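Local coordinates for protein glycine oxidase (Bacillus cereus ATCC 14579, PDB 7CYX) that probably oxidises glycine with molecular oxygen to glyoxylate, hydrogen peroxide and ammonium, using a bound FAD, as a step in thiamine biosynthesis, at residues R250-P255 with R260-A265. Residues are numbered along the deposited sequence; the frame is centred on the assembly and turned at random.
Sequences RFYITP and RYVIGA
Tyr252 and Gly264 face each other in an antiparallel beta hairpin, strands 251-256 and 260-269, within the larger, eight-stranded mixed sheet of this FAD-dependent oxidoreductase. The pair is hydrogen-bonded, Tyr252 N donating to Gly264 O at 2.8 Å and Gly264 N donating in return to Tyr252 O. Thr254 and Val262 repeat the exchange, with Val262 N to Thr254 O almost straight (176°).

The tyrosine illustrates how an aromatic residue can cover a glycine on the neighbouring strand. Its CB leaves the sheet on the face shared with Thr254 and Val262, and chi1 of 54° places CG between the backbone N and the carbonyl carbon, folding the ring back across the partner strand. CG and CD2 approach Gly264 O, which sits 3.5 Å above the ring plane, over its centre. CD1 and CE1 pass by Gly264 N, CE2 meets Gly264 C, and CZ lies near Gly264 C and CA; the CA sits over the ring face, 4.2 Å from the ring centroid, in a CH-pi contact. Beyond the ring, OH touches Ala265 CB, just past the cis peptide joining Gly264 to Ala265. Both Tyr252 and Ala265 line the FAD pocket, and Ala47 and Leu49, which bind FAD, pack on the tyrosine, so this end of the hairpin forms part of the cofactor site.

On the face of Ile253 and Ile263, helix 278-291 covers the two isoleucines. Phe251 CZ packs against Ile263 CG2 at 3.6 Å, while Gly264 O also lies 3.2 Å above the Phe251 ring plane, offset toward the rim at CD1.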
loop_
_atom_site.group_PDB
_atom_site.type_symbol
_atom_site.label_atom_id
_atom_site.label_comp_id
_atom_site.label_asym_id
_atom_site.label_seq_id
_atom_site.Cartn_x
_atom_site.Cartn_y
_atom_site.Cartn_z
ATOM N N ARG A 250 -18.943 19.599 2.816
ATOM C CA ARG A 250 -18.810 18.282 2.127
ATOM C C ARG A 250 -17.606 18.229 1.177
ATOM O O ARG A 250 -17.085 17.141 0.992
ATOM C CB ARG A 250 -20.119 17.717 1.563
ATOM C CG ARG A 250 -21.225 17.535 2.589
ATOM C CD ARG A 250 -22.580 17.461 1.921
ATOM N NE ARG A 250 -23.550 16.626 2.609
ATOM C CZ ARG A 250 -24.477 15.901 1.997
ATOM N NH1 ARG A 250 -24.532 15.882 0.680
ATOM N NH2 ARG A 250 -25.334 15.183 2.697
ATOM N N PHE A 251 -17.171 19.356 0.623
ATOM C CA PHE A 251 -16.004 19.354 -0.287
ATOM C C PHE A 251 -14.742 19.083 0.529
ATOM O O PHE A 251 -14.595 19.604 1.628
ATOM C CB PHE A 251 -15.926 20.676 -1.038
ATOM C CG PHE A 251 -14.898 20.725 -2.135
ATOM C CD1 PHE A 251 -15.195 20.275 -3.401
ATOM C CD2 PHE A 251 -13.643 21.242 -1.905
ATOM C CE1 PHE A 251 -14.256 20.329 -4.411
ATOM C CE2 PHE A 251 -12.706 21.297 -2.915
ATOM C CZ PHE A 251 -13.013 20.838 -4.165
ATOM N N TYR A 252 -13.833 18.286 -0.014
ATOM C CA TYR A 252 -12.639 17.969 0.789
ATOM C C TYR A 252 -11.384 17.870 -0.060
ATOM O O TYR A 252 -11.437 17.568 -1.231
ATOM C CB TYR A 252 -12.820 16.612 1.458
ATOM C CG TYR A 252 -13.160 15.518 0.488
ATOM C CD1 TYR A 252 -12.175 14.891 -0.241
ATOM C CD2 TYR A 252 -14.466 15.138 0.274
ATOM C CE1 TYR A 252 -12.475 13.901 -1.150
ATOM C CE2 TYR A 252 -14.787 14.144 -0.626
ATOM C CZ TYR A 252 -13.787 13.526 -1.342
ATOM O OH TYR A 252 -14.087 12.548 -2.232
ATOM N N ILE A 253 -10.278 18.162 0.601
ATOM C CA ILE A 253 -8.913 17.995 0.056
ATOM C C ILE A 253 -8.257 17.081 1.075
ATOM O O ILE A 253 -8.276 17.413 2.235
ATOM C CB ILE A 253 -8.165 19.325 -0.065
ATOM C CG1 ILE A 253 -8.960 20.356 -0.859
ATOM C CG2 ILE A 253 -6.797 19.091 -0.666
ATOM C CD1 ILE A 253 -8.157 21.551 -1.266
ATOM N N THR A 254 -7.762 15.937 0.653
ATOM C CA THR A 254 -7.161 15.064 1.669
ATOM C C THR A 254 -5.814 14.554 1.204
ATOM O O THR A 254 -5.702 14.185 0.054
ATOM C CB THR A 254 -7.988 13.798 1.871
ATOM O OG1 THR A 254 -9.185 14.240 2.483
ATOM C CG2 THR A 254 -7.331 12.804 2.794
ATOM N N PRO A 255 -4.782 14.609 2.055
ATOM C CA PRO A 255 -3.530 13.921 1.751
ATOM C C PRO A 255 -3.725 12.402 1.816
ATOM O O PRO A 255 -4.638 11.944 2.501
ATOM C CB PRO A 255 -2.569 14.352 2.868
ATOM C CG PRO A 255 -3.500 14.688 4.021
ATOM C CD PRO A 255 -4.736 15.289 3.362
ATOM N N ARG A 260 0.303 12.173 -2.418
ATOM C CA ARG A 260 -0.945 12.200 -3.165
ATOM C C ARG A 260 -1.983 13.088 -2.440
ATOM O O ARG A 260 -2.181 12.968 -1.209
ATOM C CB ARG A 260 -1.437 10.759 -3.355
ATOM C CG ARG A 260 -2.543 10.616 -4.393
ATOM C CD ARG A 260 -2.779 9.196 -4.892
ATOM N NE ARG A 260 -4.012 8.634 -4.393
ATOM C CZ ARG A 260 -4.957 8.073 -5.142
ATOM N NH1 ARG A 260 -4.875 8.072 -6.462
ATOM N NH2 ARG A 260 -5.974 7.477 -4.555
ATOM N N TYR A 261 -2.650 13.971 -3.208
ATOM C CA TYR A 261 -3.783 14.829 -2.755
ATOM C C TYR A 261 -5.049 14.431 -3.518
ATOM O O TYR A 261 -5.062 14.428 -4.762
ATOM C CB TYR A 261 -3.407 16.315 -2.865
ATOM C CG TYR A 261 -2.228 16.614 -1.978
ATOM C CD1 TYR A 261 -0.954 16.339 -2.417
ATOM C CD2 TYR A 261 -2.390 16.976 -0.649
ATOM C CE1 TYR A 261 0.147 16.498 -1.603
ATOM C CE2 TYR A 261 -1.298 17.157 0.181
ATOM C CZ TYR A 261 -0.026 16.899 -0.296
ATOM O OH TYR A 261 1.073 17.039 0.489
ATOM N N VAL A 262 -6.093 14.061 -2.762
ATOM C CA VAL A 262 -7.374 13.610 -3.320
ATOM C C VAL A 262 -8.438 14.660 -3.009
ATOM O O VAL A 262 -8.567 15.071 -1.847
ATOM C CB VAL A 262 -7.776 12.225 -2.771
ATOM C CG1 VAL A 262 -9.164 11.820 -3.210
ATOM C CG2 VAL A 262 -6.778 11.155 -3.161
ATOM N N ILE A 263 -9.189 15.069 -4.048
ATOM C CA ILE A 263 -10.022 16.270 -4.039
ATOM C C ILE A 263 -11.370 15.970 -4.690
ATOM O O ILE A 263 -11.425 15.583 -5.851
ATOM C CB ILE A 263 -9.335 17.412 -4.809
ATOM C CG1 ILE A 263 -7.851 17.557 -4.479
ATOM C CG2 ILE A 263 -10.083 18.715 -4.604
ATOM C CD1 ILE A 263 -7.068 18.270 -5.548
ATOM N N GLY A 264 -12.447 16.252 -3.963
ATOM C CA GLY A 264 -13.799 15.943 -4.394
ATOM C C GLY A 264 -14.837 16.551 -3.450
ATOM O O GLY A 264 -14.477 17.286 -2.546
ATOM N N ALA A 265 -16.126 16.284 -3.672
ATOM C CA ALA A 265 -16.606 15.405 -4.716
ATOM C C ALA A 265 -17.999 15.874 -5.152
ATOM O O ALA A 265 -18.789 16.324 -4.315
ATOM C CB ALA A 265 -16.627 13.996 -4.176
#